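PDB 6I9A: Lys-gingipain catalytic subunit from Porphyromonas gingivalis, which cleaves proteins after lysine as a secreted cysteine endopeptidase of family C25, and may act as a virulence factor in periodontal disease. Local coordinates for residues S122-E128 against E263-R267; V136-A142 against D362-Y368; L232-K238 against V268-G272; A273-I277 against V325-M329. All coordinates share one frame; numbering follows the deposited sequence. Where two conformers were deposited one is given.

Interaction 1 of 4, residues S122-E128 against E263-R267; sequences SASSPEE and EVITR. With CA (calcium ion), chain H.
R267 reaches from the C-terminal end of helix 261-267 to S122 and grips it side-on with two nitrogens. NE donates to the main-chain carbonyl, with S122 O 2.9 Å from R267 NE and close to the guanidinium plane, although the donor stands well above the plane of the carbonyl. NH2 donates to the hydroxyl in a more bent bond, R267 NH2 to S122 OG 2.9 Å. The hydroxyl in turn donates to E263, S122 OG to E263 OE2 2.6 Å, meeting the carboxylate on its anti side; with OG anti to the backbone N (chi1 179°) it lies between arginine and glutamate. Both oxygens of E263 bind the calcium ion, E263 OE2 at 2.5 Å, in a site to which D85, the F254 carbonyl and three waters also contribute. S124 N lies over one face of the guanidinium and E263 CB over the other. E128 OE1, held by S124 N and S124 OG, stands above the guanidinium, 3.5 Å from R267 NE, attracted by charge alone. A water joins E128 OE2 to R267 NH1, while another donates to both S122 O and T266 OG1. With NE held by S122, NH2 by S122 and D85, and NH1 by a water, R267 and S122 are second-shell residues that position E263, a first-shell ligand, and the arginine's positive charge probably offsets part of the negative charge at the calcium site.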
loop_
_atom_site.group_PDB
_atom_site.type_symbol
_atom_site.label_atom_id
_atom_site.label_comp_id
_atom_site.label_asym_id
_atom_site.label_seq_id
_atom_site.Cartn_x
_atom_site.Cartn_y
_atom_site.Cartn_z
ATOM N N SER A 122 -2.740 7.386 -9.728
ATOM C CA SER A 122 -3.356 8.545 -10.389
ATOM C C SER A 122 -2.298 9.400 -11.066
ATOM O O SER A 122 -1.385 9.927 -10.393
ATOM C CB SER A 122 -4.129 9.387 -9.372
ATOM O OG SER A 122 -4.648 10.480 -10.116
ATOM N N ALA A 123 -2.432 9.563 -12.379
ATOM C CA ALA A 123 -1.494 10.336 -13.177
ATOM C C ALA A 123 -2.272 11.115 -14.205
ATOM O O ALA A 123 -3.297 10.624 -14.688
ATOM C CB ALA A 123 -0.510 9.396 -13.872
ATOM N N SER A 124 -1.741 12.284 -14.609
ATOM C CA SER A 124 -2.356 13.067 -15.662
ATOM C C SER A 124 -1.603 12.952 -16.977
ATOM O O SER A 124 -2.018 13.555 -17.986
ATOM C CB SER A 124 -2.438 14.532 -15.240
ATOM O OG SER A 124 -1.172 15.157 -15.168
ATOM N N SER A 125 -0.493 12.261 -16.991
ATOM C CA SER A 125 0.316 12.064 -18.178
ATOM C C SER A 125 1.079 10.758 -18.025
ATOM O O SER A 125 1.360 10.325 -16.893
ATOM C CB SER A 125 1.304 13.225 -18.307
ATOM O OG SER A 125 2.284 13.169 -17.285
ATOM N N PRO A 126 1.535 10.147 -19.140
ATOM C CA PRO A 126 2.425 8.972 -19.020
ATOM C C PRO A 126 3.694 9.285 -18.228
ATOM O O PRO A 126 4.131 8.436 -17.432
ATOM C CB PRO A 126 2.745 8.621 -20.482
ATOM C CG PRO A 126 1.504 9.118 -21.235
ATOM C CD PRO A 126 1.192 10.432 -20.552
ATOM N N GLU A 127 4.230 10.515 -18.344
ATOM C CA GLU A 127 5.444 10.893 -17.622
ATOM C C GLU A 127 5.209 10.843 -16.090
ATOM O O GLU A 127 6.078 10.362 -15.349
ATOM C CB GLU A 127 5.895 12.299 -18.081
ATOM C CG GLU A 127 6.378 12.295 -19.536
ATOM C CD GLU A 127 5.360 12.186 -20.672
ATOM O OE1 GLU A 127 4.162 12.531 -20.502
ATOM O OE2 GLU A 127 5.794 11.753 -21.767
ATOM N N GLU A 128 4.042 11.324 -15.627
ATOM C CA GLU A 128 3.760 11.247 -14.191
ATOM C C GLU A 128 3.609 9.806 -13.741
ATOM O O GLU A 128 4.025 9.463 -12.644
ATOM C CB GLU A 128 2.499 12.017 -13.809
ATOM C CG GLU A 128 2.749 13.514 -13.828
ATOM C CD GLU A 128 1.533 14.316 -13.509
ATOM O OE1 GLU A 128 0.419 13.746 -13.485
ATOM O OE2 GLU A 128 1.703 15.531 -13.274
ATOM N N GLU A 263 -2.081 12.971 -4.655
ATOM C CA GLU A 263 -1.680 12.817 -6.045
ATOM C C GLU A 263 -0.312 13.468 -6.242
ATOM O O GLU A 263 0.567 12.917 -6.890
ATOM C CB GLU A 263 -2.729 13.449 -6.972
ATOM C CG GLU A 263 -3.964 12.563 -7.096
ATOM C CD GLU A 263 -5.083 13.211 -7.894
ATOM O OE1 GLU A 263 -5.460 14.369 -7.611
ATOM O OE2 GLU A 263 -5.652 12.504 -8.755
ATOM N N VAL A 264 -0.129 14.700 -5.716
ATOM C CA VAL A 264 1.174 15.360 -5.939
ATOM C C VAL A 264 2.299 14.576 -5.289
ATOM O O VAL A 264 3.370 14.424 -5.902
ATOM C CB VAL A 264 1.110 16.818 -5.422
ATOM C CG1 VAL A 264 2.481 17.498 -5.496
ATOM C CG2 VAL A 264 0.103 17.623 -6.247
ATOM N N ILE A 265 2.109 14.089 -4.063
ATOM C CA ILE A 265 3.228 13.477 -3.350
ATOM C C ILE A 265 3.685 12.186 -4.049
ATOM O O ILE A 265 4.859 11.817 -3.911
ATOM C CB ILE A 265 2.878 13.262 -1.856
ATOM C CG1 ILE A 265 4.146 13.253 -0.999
ATOM C CG2 ILE A 265 1.994 11.991 -1.638
ATOM C CD1 ILE A 265 3.799 13.315 0.528
ATOM N N THR A 266 2.774 11.521 -4.801
ATOM C CA THR A 266 3.159 10.334 -5.539
ATOM C C THR A 266 3.616 10.691 -6.949
ATOM O O THR A 266 4.524 10.030 -7.459
ATOM C CB THR A 266 2.035 9.319 -5.529
ATOM O OG1 THR A 266 0.784 9.908 -5.964
ATOM C CG2 THR A 266 1.875 8.686 -4.188
ATOM N N ARG A 267 3.034 11.713 -7.601
ATOM C CA ARG A 267 3.413 12.076 -8.985
ATOM C C ARG A 267 4.787 12.733 -9.086
ATOM O O ARG A 267 5.375 12.682 -10.165
ATOM C CB ARG A 267 2.387 13.041 -9.583
ATOM C CG ARG A 267 1.038 12.418 -9.835
ATOM C CD ARG A 267 0.049 13.484 -10.222
ATOM N NE ARG A 267 -1.222 12.833 -10.536
ATOM C CZ ARG A 267 -2.262 13.447 -11.098
ATOM N NH1 ARG A 267 -2.218 14.758 -11.346
ATOM N NH2 ARG A 267 -3.376 12.767 -11.357
HETATM CA CA CA H . -7.160 14.261 -9.609
HETATM O O HOH W 1 -1.211 8.878 -7.716
HETATM O O HOH W 2 -0.173 16.714 -11.785
HETATM O O HOH W 3 -9.066 14.855 -10.996
HETATM O O HOH W 4 -7.802 16.159 -8.200
HETATM O O HOH W 5 -6.017 16.118 -10.522
#

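Interaction 2 of 4, residues V136-A142 against D362-Y368; sequences VLMYEKA and DGSVMPY
The hydroxyl of Y139 is gripped by the main chain of Y368 and by a water: Y368 N donates to Y139 OH at 2.9 Å, and the water, which also donates to Y368 O, lies in the ring plane. Y368 returns the bond with its own phenol, Y368 OH donating to Y139 O at 2.8 Å, so each hydroxyl bonds the other's backbone. With CG opposite its backbone N (chi1 -174°), the Y139 ring reaches across to the 362-368 loop, and the two phenols lie alongside, pointing opposite ways. Y368 CE2 lies over the rim of one face of the Y139 ring, and the planes are inclined by 31°. V365 CG1 lies 3.7 Å from Y139 CE2, and its other methyl, CG2, meets V136 CG1 and the carboxylate end of E140. Waters link E140 OE2 to M366 N and S364 O, while E140 OE1 bonds to W34 and K35. D362 OD2 touches V136 CG1 at 3.3 Å, accepts from W31 and is paired with K35, whose charge probably eases the repulsion between the two acids. D362 OD1 accepts from S364 N and S364 OG, forming an Asx turn. A Schellman motif with A142 at its C-prime position ends helix 126-141. The contact packs these turns against the loop leaving strand 357-361, with Y274 of strand 273-279 and W31, W34 and K35 of helix 25-37 around it.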
loop_
_atom_site.group_PDB
_atom_site.type_symbol
_atom_site.label_atom_id
_atom_site.label_comp_id
_atom_site.label_asym_id
_atom_site.label_seq_id
_atom_site.Cartn_x
_atom_site.Cartn_y
_atom_site.Cartn_z
ATOM N N VAL A 136 8.601 3.216 -7.146
ATOM C CA VAL A 136 8.212 1.858 -6.711
ATOM C C VAL A 136 9.295 0.844 -7.036
ATOM O O VAL A 136 9.651 0.036 -6.200
ATOM C CB VAL A 136 6.878 1.450 -7.365
ATOM C CG1 VAL A 136 6.590 -0.017 -7.114
ATOM C CG2 VAL A 136 5.758 2.350 -6.859
ATOM N N LEU A 137 9.844 0.901 -8.260
ATOM C CA LEU A 137 10.850 -0.071 -8.698
ATOM C C LEU A 137 12.110 0.047 -7.841
ATOM O O LEU A 137 12.677 -0.966 -7.424
ATOM C CB LEU A 137 11.204 0.161 -10.186
ATOM C CG LEU A 137 10.110 -0.202 -11.195
ATOM C CD1 LEU A 137 10.510 0.181 -12.606
ATOM C CD2 LEU A 137 9.847 -1.708 -11.149
ATOM N N MET A 138 12.563 1.284 -7.585
ATOM C CA MET A 138 13.768 1.427 -6.769
ATOM C C MET A 138 13.535 0.894 -5.368
ATOM O O MET A 138 14.369 0.200 -4.780
ATOM C CB MET A 138 14.194 2.892 -6.702
ATOM C CG MET A 138 15.335 3.068 -5.718
ATOM S SD MET A 138 16.281 4.588 -5.888
ATOM C CE MET A 138 17.237 4.161 -7.390
ATOM N N TYR A 139 12.336 1.182 -4.811
ATOM C CA TYR A 139 12.066 0.745 -3.454
ATOM C C TYR A 139 11.953 -0.775 -3.354
ATOM O O TYR A 139 12.591 -1.418 -2.501
ATOM C CB TYR A 139 10.756 1.409 -2.964
ATOM C CG TYR A 139 10.471 1.124 -1.503
ATOM C CD1 TYR A 139 11.012 1.935 -0.495
ATOM C CD2 TYR A 139 9.671 0.045 -1.122
ATOM C CE1 TYR A 139 10.771 1.674 0.831
ATOM C CE2 TYR A 139 9.419 -0.221 0.216
ATOM C CZ TYR A 139 9.940 0.616 1.182
ATOM O OH TYR A 139 9.666 0.366 2.501
ATOM N N GLU A 140 11.170 -1.390 -4.253
ATOM C CA GLU A 140 10.909 -2.837 -4.186
ATOM C C GLU A 140 12.102 -3.697 -4.617
ATOM O O GLU A 140 12.275 -4.805 -4.103
ATOM C CB GLU A 140 9.699 -3.210 -5.051
ATOM C CG GLU A 140 8.404 -2.582 -4.564
ATOM C CD GLU A 140 7.224 -3.353 -5.129
ATOM O OE1 GLU A 140 7.089 -3.436 -6.369
ATOM O OE2 GLU A 140 6.395 -3.853 -4.331
ATOM N N LYS A 141 12.891 -3.196 -5.575
ATOM C CA LYS A 141 14.107 -3.901 -6.001
ATOM C C LYS A 141 15.270 -3.542 -5.085
ATOM O O LYS A 141 16.348 -4.164 -5.180
ATOM C CB LYS A 141 14.477 -3.539 -7.433
ATOM C CG LYS A 141 13.436 -4.057 -8.423
ATOM C CD LYS A 141 13.939 -3.747 -9.835
ATOM C CE LYS A 141 13.098 -4.366 -10.910
ATOM N NZ LYS A 141 13.862 -4.346 -12.216
ATOM N N ALA A 142 15.066 -2.555 -4.166
ATOM C CA ALA A 142 16.086 -2.123 -3.203
ATOM C C ALA A 142 17.393 -1.756 -3.878
ATOM O O ALA A 142 18.470 -2.160 -3.455
ATOM C CB ALA A 142 16.306 -3.173 -2.115
ATOM N N ASP A 362 1.228 2.925 -5.176
ATOM C CA ASP A 362 1.171 1.471 -5.285
ATOM C C ASP A 362 0.920 0.803 -3.942
ATOM O O ASP A 362 1.810 0.635 -3.094
ATOM C CB ASP A 362 2.480 0.981 -5.916
ATOM C CG ASP A 362 2.478 -0.515 -6.224
ATOM O OD1 ASP A 362 1.518 -1.211 -5.804
ATOM O OD2 ASP A 362 3.415 -0.977 -6.925
ATOM N N GLY A 363 -0.323 0.366 -3.762
ATOM C CA GLY A 363 -0.756 -0.301 -2.548
ATOM C C GLY A 363 -0.265 -1.726 -2.375
ATOM O O GLY A 363 -0.355 -2.313 -1.285
ATOM N N SER A 364 0.315 -2.302 -3.456
ATOM C CA SER A 364 0.843 -3.672 -3.397
ATOM C C SER A 364 2.262 -3.750 -2.877
ATOM O O SER A 364 2.780 -4.844 -2.678
ATOM C CB SER A 364 0.728 -4.376 -4.750
ATOM O OG SER A 364 1.674 -3.883 -5.690
ATOM N N VAL A 365 2.913 -2.601 -2.637
ATOM C CA VAL A 365 4.273 -2.608 -2.052
ATOM C C VAL A 365 4.181 -3.184 -0.646
ATOM O O VAL A 365 3.227 -2.903 0.120
ATOM C CB VAL A 365 4.832 -1.170 -2.024
ATOM C CG1 VAL A 365 6.130 -1.092 -1.204
ATOM C CG2 VAL A 365 5.057 -0.636 -3.437
ATOM N N MET A 366 5.195 -3.939 -0.252
ATOM C CA MET A 366 5.412 -4.422 1.092
ATOM C C MET A 366 6.432 -3.511 1.773
ATOM O O MET A 366 7.637 -3.633 1.513
ATOM C CB MET A 366 5.914 -5.876 1.127
ATOM C CG MET A 366 4.851 -6.853 0.739
ATOM S SD MET A 366 5.291 -8.468 1.361
ATOM C CE MET A 366 3.919 -9.431 0.735
ATOM N N PRO A 367 6.030 -2.577 2.619
ATOM C CA PRO A 367 7.017 -1.668 3.203
ATOM C C PRO A 367 7.964 -2.416 4.110
ATOM O O PRO A 367 7.581 -3.277 4.911
ATOM C CB PRO A 367 6.175 -0.642 3.998
ATOM C CG PRO A 367 4.792 -0.736 3.341
ATOM C CD PRO A 367 4.655 -2.212 3.027
ATOM N N TYR A 368 9.246 -1.995 4.056
ATOM C CA TYR A 368 10.228 -2.497 5.020
ATOM C C TYR A 368 9.925 -1.895 6.407
ATOM O O TYR A 368 9.176 -0.907 6.540
ATOM C CB TYR A 368 11.673 -2.101 4.563
ATOM C CG TYR A 368 11.966 -2.497 3.134
ATOM C CD1 TYR A 368 11.914 -3.829 2.735
ATOM C CD2 TYR A 368 12.290 -1.539 2.182
ATOM C CE1 TYR A 368 12.172 -4.195 1.420
ATOM C CE2 TYR A 368 12.557 -1.884 0.859
ATOM C CZ TYR A 368 12.464 -3.219 0.475
ATOM O OH TYR A 368 12.650 -3.615 -0.831
HETATM O O HOH W 6 10.215 1.102 4.838
HETATM O O HOH W 7 7.293 -4.798 -2.042
HETATM O O HOH W 8 4.519 -5.674 -4.815
#

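Interaction 3 of 4, residues L232-K238 against V268-G272; sequences LKALTNK and VKEKG
K271 lays its side chain against loop 232-238, alongside the carbonyl oxygens of L232, K233 and L235. K271 CB meets L235 CB at 4.0 Å and also touches N237 OD1. CG passes more loosely by the carbonyls of L235 and L232. K271 CD lies 3.3 Å from L235 O and K271 CE 3.2 Å from the same oxygen, with K233 O close to both, and these methylene groups, next to the charged end, probably feel a favourable pull from the oxygens. Bends at chi3 and chi4 (66° and 75°) then curl the chain back on its own segment, where K271 NZ donates to K269 O at 2.8 Å in the plane of that carbonyl. The same ammonium donates to a water that is itself a donor to K233 O, bridging the two loops. Both loops lead into neighbouring parallel strands, 242-247 and 273-279, of the mixed six-stranded sheet in the catalytic domain, so they meet at the N-terminal ends of these two strands. N237 makes the direct hydrogen bonds between the loops. It is the centre of an inverse gamma turn, and its amide pairs with the backbone of G272: G272 N donates to N237 OD1 at 2.9 Å, while N237 ND2 donates to G272 O at 3.0 Å, in the carbonyl plane and on a lone pair. ND2 also serves K240 O. The N237 backbone nitrogen is buried by the contact without a partner. L235 CD1 rests against G272 CA, and just past helix 261-267 V268 CG1 crosses the aliphatic part of K233, 3.9 Å from K233 CG.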
loop_
_atom_site.group_PDB
_atom_site.type_symbol
_atom_site.label_atom_id
_atom_site.label_comp_id
_atom_site.label_asym_id
_atom_site.label_seq_id
_atom_site.Cartn_x
_atom_site.Cartn_y
_atom_site.Cartn_z
ATOM N N LEU A 232 5.893 20.145 -1.784
ATOM C CA LEU A 232 6.200 18.764 -2.203
ATOM C C LEU A 232 7.029 18.776 -3.483
ATOM O O LEU A 232 7.919 17.930 -3.643
ATOM C CB LEU A 232 4.924 17.980 -2.466
ATOM C CG LEU A 232 4.035 17.746 -1.248
ATOM C CD1 LEU A 232 2.784 16.959 -1.674
ATOM C CD2 LEU A 232 4.790 16.980 -0.118
ATOM N N LYS A 233 6.738 19.702 -4.390
ATOM C CA LYS A 233 7.448 19.745 -5.669
ATOM C C LYS A 233 8.918 20.140 -5.508
ATOM O O LYS A 233 9.722 19.932 -6.425
ATOM C CB LYS A 233 6.723 20.706 -6.606
ATOM C CG LYS A 233 5.343 20.172 -7.015
ATOM C CD LYS A 233 4.526 21.256 -7.716
ATOM C CE LYS A 233 3.082 20.777 -7.931
ATOM N NZ LYS A 233 2.271 21.817 -8.655
ATOM N N ALA A 234 9.273 20.748 -4.359
ATOM C CA ALA A 234 10.627 21.191 -4.055
ATOM C C ALA A 234 11.375 20.232 -3.126
ATOM O O ALA A 234 12.495 20.554 -2.742
ATOM C CB ALA A 234 10.561 22.580 -3.418
ATOM N N LEU A 235 10.805 19.035 -2.782
ATOM C CA LEU A 235 11.542 18.046 -2.000
ATOM C C LEU A 235 12.820 17.610 -2.747
ATOM O O LEU A 235 12.882 17.671 -3.987
ATOM C CB LEU A 235 10.662 16.823 -1.728
ATOM C CG LEU A 235 9.535 17.072 -0.720
ATOM C CD1 LEU A 235 8.588 15.868 -0.755
ATOM C CD2 LEU A 235 10.097 17.215 0.701
ATOM N N THR A 236 13.804 17.142 -1.992
ATOM C CA THR A 236 15.095 16.789 -2.580
ATOM C C THR A 236 15.477 15.350 -2.268
ATOM O O THR A 236 16.657 14.982 -2.424
ATOM C CB THR A 236 16.192 17.757 -2.031
ATOM O OG1 THR A 236 16.337 17.494 -0.651
ATOM C CG2 THR A 236 15.886 19.218 -2.286
ATOM N N ASN A 237 14.515 14.480 -1.860
ATOM C CA ASN A 237 14.825 13.129 -1.404
ATOM C C ASN A 237 14.997 12.132 -2.553
ATOM O O ASN A 237 14.379 11.064 -2.588
ATOM C CB ASN A 237 13.725 12.625 -0.439
ATOM C CG ASN A 237 12.326 12.600 -0.983
ATOM O OD1 ASN A 237 11.835 13.588 -1.543
ATOM N ND2 ASN A 237 11.669 11.450 -0.878
ATOM N N LYS A 238 15.890 12.474 -3.492
ATOM C CA LYS A 238 16.206 11.565 -4.581
ATOM C C LYS A 238 16.682 10.264 -3.987
ATOM O O LYS A 238 17.494 10.239 -3.056
ATOM C CB LYS A 238 17.234 12.191 -5.544
ATOM C CG LYS A 238 17.643 11.241 -6.689
ATOM C CD LYS A 238 18.513 11.927 -7.734
ATOM C CE LYS A 238 19.131 10.916 -8.677
ATOM N NZ LYS A 238 20.008 11.558 -9.682
ATOM N N VAL A 268 5.288 13.406 -8.040
ATOM C CA VAL A 268 6.526 14.177 -8.199
ATOM C C VAL A 268 7.703 13.261 -8.536
ATOM O O VAL A 268 7.853 12.136 -8.024
ATOM C CB VAL A 268 6.806 15.062 -6.972
ATOM C CG1 VAL A 268 5.908 16.300 -6.954
ATOM C CG2 VAL A 268 6.716 14.289 -5.655
ATOM N N LYS A 269 8.587 13.782 -9.428
ATOM C CA LYS A 269 9.670 12.989 -9.985
ATOM C C LYS A 269 10.867 12.883 -9.051
ATOM O O LYS A 269 11.392 13.908 -8.621
ATOM C CB LYS A 269 10.141 13.625 -11.314
ATOM C CG LYS A 269 11.189 12.748 -12.007
ATOM C CD LYS A 269 11.447 13.211 -13.452
ATOM C CE LYS A 269 12.219 12.171 -14.278
ATOM N NZ LYS A 269 11.408 10.921 -14.615
ATOM N N GLU A 270 11.318 11.663 -8.768
ATOM C CA GLU A 270 12.548 11.419 -7.997
ATOM C C GLU A 270 12.557 12.192 -6.680
ATOM O O GLU A 270 13.600 12.623 -6.190
ATOM C CB GLU A 270 13.804 11.737 -8.851
ATOM C CG GLU A 270 13.938 10.761 -10.034
ATOM C CD GLU A 270 15.073 11.048 -10.995
ATOM O OE1 GLU A 270 15.697 12.119 -10.885
ATOM O OE2 GLU A 270 15.340 10.180 -11.853
ATOM N N LYS A 271 11.383 12.256 -6.064
ATOM C CA LYS A 271 11.215 12.853 -4.733
ATOM C C LYS A 271 9.852 12.394 -4.234
ATOM O O LYS A 271 9.086 11.788 -4.975
ATOM C CB LYS A 271 11.368 14.380 -4.813
ATOM C CG LYS A 271 10.218 15.040 -5.577
ATOM C CD LYS A 271 10.398 16.557 -5.836
ATOM C CE LYS A 271 11.544 16.920 -6.762
ATOM N NZ LYS A 271 11.230 16.636 -8.199
ATOM N N GLY A 272 9.533 12.764 -3.008
ATOM C CA GLY A 272 8.219 12.397 -2.471
ATOM C C GLY A 272 8.091 10.906 -2.174
ATOM O O GLY A 272 9.033 10.227 -1.724
HETATM O O HOH W 9 9.155 18.527 -8.748
#

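Interaction 4 of 4, residues A273-I277 against V325-M329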
loop_
_atom_site.group_PDB
_atom_site.type_symbol
_atom_site.label_atom_id
_atom_site.label_comp_id
_atom_site.label_asym_id
_atom_site.label_seq_id
_atom_site.Cartn_x
_atom_site.Cartn_y
_atom_site.Cartn_z
ATOM N N ALA A 273 6.847 10.414 -2.363
ATOM C CA ALA A 273 6.427 9.088 -1.905
ATOM C C ALA A 273 6.254 8.081 -3.021
ATOM O O ALA A 273 5.953 8.461 -4.155
ATOM C CB ALA A 273 5.042 9.275 -1.209
ATOM N N TYR A 274 6.319 6.785 -2.661
ATOM C CA TYR A 274 5.884 5.742 -3.603
ATOM C C TYR A 274 4.410 5.362 -3.384
ATOM O O TYR A 274 3.791 4.775 -4.273
ATOM C CB TYR A 274 6.777 4.496 -3.496
ATOM C CG TYR A 274 6.740 3.814 -2.153
ATOM C CD1 TYR A 274 5.671 2.990 -1.800
ATOM C CD2 TYR A 274 7.749 4.016 -1.210
ATOM C CE1 TYR A 274 5.641 2.340 -0.565
ATOM C CE2 TYR A 274 7.719 3.373 0.036
ATOM C CZ TYR A 274 6.638 2.577 0.367
ATOM O OH TYR A 274 6.564 1.916 1.559
ATOM N N ALA A 275 3.822 5.749 -2.241
ATOM C CA ALA A 275 2.406 5.490 -1.953
ATOM C C ALA A 275 2.001 6.466 -0.872
ATOM O O ALA A 275 2.803 6.914 -0.042
ATOM C CB ALA A 275 2.184 4.065 -1.493
ATOM N N TYR A 276 0.695 6.752 -0.866
ATOM C CA TYR A 276 0.050 7.658 0.113
ATOM C C TYR A 276 -1.244 7.062 0.543
ATOM O O TYR A 276 -2.025 6.579 -0.279
ATOM C CB TYR A 276 -0.205 9.019 -0.539
ATOM C CG TYR A 276 -0.751 10.036 0.447
ATOM C CD1 TYR A 276 0.068 10.588 1.428
ATOM C CD2 TYR A 276 -2.090 10.414 0.422
ATOM C CE1 TYR A 276 -0.418 11.524 2.343
ATOM C CE2 TYR A 276 -2.585 11.365 1.333
ATOM C CZ TYR A 276 -1.737 11.905 2.293
ATOM O OH TYR A 276 -2.174 12.814 3.211
ATOM N N ILE A 277 -1.485 7.098 1.861
ATOM C CA ILE A 277 -2.804 6.742 2.398
ATOM C C ILE A 277 -3.418 8.002 2.997
ATOM O O ILE A 277 -2.760 8.673 3.814
ATOM C CB ILE A 277 -2.697 5.655 3.508
ATOM C CG1 ILE A 277 -2.205 4.330 2.885
ATOM C CG2 ILE A 277 -4.076 5.459 4.161
ATOM C CD1 ILE A 277 -1.700 3.335 3.937
ATOM N N VAL A 325 1.046 -2.091 1.813
ATOM C CA VAL A 325 0.508 -0.728 2.019
ATOM C C VAL A 325 -1.022 -0.802 2.168
ATOM O O VAL A 325 -1.600 -0.251 3.111
ATOM C CB VAL A 325 0.886 0.194 0.838
ATOM C CG1 VAL A 325 0.112 1.514 0.935
ATOM C CG2 VAL A 325 2.394 0.476 0.832
ATOM N N ASN A 326 -1.704 -1.519 1.243
ATOM C CA ASN A 326 -3.167 -1.590 1.378
ATOM C C ASN A 326 -3.545 -2.168 2.720
ATOM O O ASN A 326 -4.551 -1.728 3.305
ATOM C CB ASN A 326 -3.792 -2.459 0.276
ATOM C CG ASN A 326 -4.314 -1.610 -0.858
ATOM O OD1 ASN A 326 -3.647 -1.407 -1.884
ATOM N ND2 ASN A 326 -5.535 -1.088 -0.706
ATOM N N SER A 327 -2.828 -3.178 3.231
ATOM C CA SER A 327 -3.224 -3.806 4.486
ATOM C C SER A 327 -3.117 -2.842 5.665
ATOM O O SER A 327 -3.811 -3.044 6.664
ATOM C CB SER A 327 -2.431 -5.086 4.736
ATOM O OG SER A 327 -1.092 -4.808 5.114
ATOM N N ILE A 328 -2.236 -1.848 5.613
ATOM C CA ILE A 328 -2.124 -0.854 6.730
ATOM C C ILE A 328 -3.447 -0.097 6.795
ATOM O O ILE A 328 -4.027 0.101 7.877
ATOM C CB ILE A 328 -0.925 0.079 6.521
ATOM C CG1 ILE A 328 0.384 -0.727 6.520
ATOM C CG2 ILE A 328 -0.912 1.176 7.564
ATOM C CD1 ILE A 328 1.598 0.096 6.136
ATOM N N MET A 329 -3.939 0.360 5.616
ATOM C CA MET A 329 -5.220 1.087 5.556
ATOM C C MET A 329 -6.385 0.196 5.998
ATOM O O MET A 329 -7.257 0.629 6.733
ATOM C CB MET A 329 -5.414 1.606 4.130
ATOM C CG MET A 329 -6.698 2.414 3.958
ATOM S SD MET A 329 -6.870 3.103 2.312
ATOM C CE MET A 329 -7.524 1.702 1.394
#
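I277 and V325 lie side by side and point opposite ways, the isoleucine reaching from the strand toward the helix and the valine from the helix toward the strand. With CG1 of I277 anti to its carbonyl carbon (chi1 -67°), I277 CD1 comes up against the first helical turn, 4.0 Å from V325 CG1 and 3.7 Å from V325 O. The same methyl meets I328 CB, one turn further on, and the CB of M329. The other branch, CG2, turns to M329, whose chain crosses it obliquely; I277 CG2 is 4.0 Å from M329 CG and also near the sulfur. V325 is split between partners in a similar way. V325 CG1 touches A275 CB at 4.1 Å as well as I277, whereas V325 CG2 lies in the plane of the Y274 ring, 4.0 Å from Y274 CE1 at the ring edge. Y274 also meets the side chain of P367. No hydrogen bond spans the two segments, so side-chain packing carries the contact. Y276 turns to the other side of the strand, where its hydroxyl bonds to T251 and W222. The short strand and helix segments are almost parallel, their axes 7° apart in direction and 9.4 Å at closest approach. Helix 325-342 thus packs on one face of the six-stranded mixed sheet, facing A275 and I277 of strand 273-279, with N326 and S327 turned to strand 117-121 of the four-stranded sheet, as in the alpha/beta sandwich of the clan CD peptidases.

Interactions 2 and 4 lie nearest the middle of the chain and touch: the backbones of G363 and V365 probably bond to N326 and V325, tying the loop 362-368 to the start of helix 325-342. Interaction 4 is purely apolar, while interaction 2 mixes tyrosine hydroxyls, waters and charge. Interactions 1 and 2 share helix 126-141, using its beginning and its end, with their centres about 17 Å apart. Interaction 1 is buried yet ionic, as suits the calcium site. Interaction 3 is the most exposed of the four, relying on amide-to-backbone pairing and lysine methylenes; L232 packs on V264 and I265, joining it to interaction 1.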